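Local coordinates for beta-ketoacyl-[acyl-carrier-protein] synthase FabY (Pseudomonas aeruginosa, PDB 4CW4) that catalyses the condensation of acetyl-CoA with malonyl-ACP to form acetoacetyl-ACP, the primer that initiates fatty acid biosynthesis, at residues Thr200-Arg204 against Leu594-Tyr598. Where two conformers were deposited one is given. Numbering follows the deposited sequence.
Sequences TDAIR and LEIIY
This is a helix-to-loop contact at the surface, away from the predicted active site. The last turn of helix 190-204, in the ketosynthase region, meets the irregular chain that follows helix 565-590. Thr200 and Arg204, one turn apart, face the loop, and Arg204 N donates a hydrogen bond to Thr200 O at 2.9 Å. The loop is turned by Glu595, whose phi/psi of 38/68 is left-handed; Ile596 and Ile597 then run extended. Thr200 lies nearest Ile596, with 5.8 Å between their CA atoms. With chi1 m, Thr200 OG1 accepts a nearly straight hydrogen bond from Ile597 N at 3.0 Å. Thr200 CG2 packs 3.6 Å from Glu595 O. Arg204, m at chi1, extended through chi2 and chi3 and with chi4 at -82°, donates from NH2 to Glu595 O at 2.7 Å. Arg204 NE makes a weak hydrogen bond to Glu595 O at 3.2 Å. The guanidinium is sandwiched between Ile597 CD1 on one face and Glu595 CB on the other. Polar side chains of the helix thus hold the loop backbone, while aliphatic atoms of the loop flank the guanidinium. The CA-to-CB bond of Ile596 points away from 200-204, yet its side-chain end comes nearer, with Ile596 CG2 3.9 Å from Thr200 OG1. Ile596 also touches Val196 and Val197 of helix 190-204. Arg204 and Leu594 rest on Tyr585 of helix 565-590, whose hydroxyl is hydrogen-bonded to Asp201, so the loop and its preceding helix both pack on helix 190-204.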
loop_
_atom_site.group_PDB
_atom_site.type_symbol
_atom_site.label_atom_id
_atom_site.label_comp_id
_atom_site.label_asym_id
_atom_site.label_seq_id
_atom_site.Cartn_x
_atom_site.Cartn_y
_atom_site.Cartn_z
ATOM N N THR A 200 18.392 3.675 -10.070
ATOM C CA THR A 200 19.499 4.264 -10.805
ATOM C C THR A 200 19.751 3.459 -12.071
ATOM O O THR A 200 19.931 4.038 -13.143
ATOM C CB THR A 200 20.797 4.339 -9.981
ATOM O OG1 THR A 200 20.633 5.248 -8.889
ATOM C CG2 THR A 200 21.956 4.813 -10.857
ATOM N N ASP A 201 19.777 2.132 -11.949
ATOM C CA ASP A 201 20.003 1.272 -13.129
ATOM C C ASP A 201 18.963 1.593 -14.216
ATOM O O ASP A 201 19.321 1.796 -15.390
ATOM C CB ASP A 201 19.930 -0.198 -12.718
ATOM C CG ASP A 201 20.308 -1.147 -13.821
ATOM O OD1 ASP A 201 21.289 -0.887 -14.560
ATOM O OD2 ASP A 201 19.613 -2.167 -13.968
ATOM N N ALA A 202 17.686 1.680 -13.837
ATOM C CA ALA A 202 16.635 1.976 -14.818
ATOM C C ALA A 202 16.822 3.345 -15.501
ATOM O O ALA A 202 16.677 3.475 -16.720
ATOM C CB ALA A 202 15.260 1.882 -14.174
ATOM N N ILE A 203 17.119 4.377 -14.721
ATOM C CA ILE A 203 17.239 5.729 -15.256
ATOM C C ILE A 203 18.435 5.826 -16.184
ATOM O O ILE A 203 18.369 6.430 -17.235
ATOM C CB ILE A 203 17.376 6.739 -14.086
ATOM C CG1 ILE A 203 16.054 6.814 -13.321
ATOM C CG2 ILE A 203 17.828 8.116 -14.570
ATOM C CD1 ILE A 203 14.881 7.362 -14.134
ATOM N N ARG A 204 19.552 5.231 -15.786
ATOM C CA ARG A 204 20.756 5.309 -16.597
ATOM C C ARG A 204 20.653 4.465 -17.870
ATOM O O ARG A 204 21.339 4.738 -18.850
ATOM C CB ARG A 204 21.988 4.892 -15.788
ATOM C CG ARG A 204 22.331 5.843 -14.643
ATOM C CD ARG A 204 23.666 5.552 -14.033
ATOM N NE ARG A 204 23.904 6.387 -12.858
ATOM C CZ ARG A 204 24.347 7.643 -12.898
ATOM N NH1 ARG A 204 24.624 8.225 -14.066
ATOM N NH2 ARG A 204 24.537 8.310 -11.763
ATOM N N LEU A 594 28.693 1.765 -11.054
ATOM C CA LEU A 594 27.234 1.897 -11.128
ATOM C C LEU A 594 26.743 3.314 -10.813
ATOM O O LEU A 594 25.615 3.680 -11.174
ATOM C CB LEU A 594 26.575 0.888 -10.180
ATOM C CG LEU A 594 26.783 -0.579 -10.561
ATOM C CD1 LEU A 594 26.265 -1.498 -9.440
ATOM C CD2 LEU A 594 26.090 -0.881 -11.885
ATOM N N GLU A 595 27.598 4.089 -10.143
ATOM C CA GLU A 595 27.330 5.479 -9.727
ATOM C C GLU A 595 25.888 5.697 -9.267
ATOM O O GLU A 595 25.084 6.402 -9.880
ATOM C CB GLU A 595 27.749 6.475 -10.814
ATOM C CG GLU A 595 27.908 7.921 -10.310
ATOM C CD GLU A 595 29.097 8.129 -9.375
ATOM O OE1 GLU A 595 29.969 7.238 -9.268
ATOM O OE2 GLU A 595 29.148 9.208 -8.724
ATOM N N ILE A 596 25.572 5.089 -8.139
ATOM C CA ILE A 596 24.232 5.142 -7.599
ATOM C C ILE A 596 23.897 6.575 -7.205
ATOM O O ILE A 596 24.686 7.260 -6.547
ATOM C CB ILE A 596 24.101 4.183 -6.384
ATOM C CG1 ILE A 596 24.429 2.750 -6.802
ATOM C CG2 ILE A 596 22.712 4.285 -5.770
ATOM C CD1 ILE A 596 23.660 2.230 -7.980
ATOM N N ILE A 597 22.704 7.002 -7.592
ATOM C CA ILE A 597 22.222 8.340 -7.270
ATOM C C ILE A 597 21.553 8.324 -5.906
ATOM O O ILE A 597 20.581 7.613 -5.697
ATOM C CB ILE A 597 21.192 8.819 -8.319
ATOM C CG1 ILE A 597 21.803 8.753 -9.734
ATOM C CG2 ILE A 597 20.714 10.237 -7.972
ATOM C CD1 ILE A 597 20.784 8.771 -10.866
ATOM N N TYR A 598 22.069 9.125 -4.983
ATOM C CA TYR A 598 21.478 9.266 -3.657
ATOM C C TYR A 598 21.776 10.683 -3.185
ATOM O O TYR A 598 22.824 10.959 -2.590
ATOM C CB TYR A 598 22.008 8.242 -2.652
ATOM C CG TYR A 598 21.331 8.350 -1.295
ATOM C CD1 TYR A 598 20.005 7.990 -1.138
ATOM C CD2 TYR A 598 22.016 8.811 -0.178
ATOM C CE1 TYR A 598 19.370 8.099 0.080
ATOM C CE2 TYR A 598 21.393 8.916 1.052
ATOM C CZ TYR A 598 20.065 8.567 1.171
ATOM O OH TYR A 598 19.423 8.664 2.380
#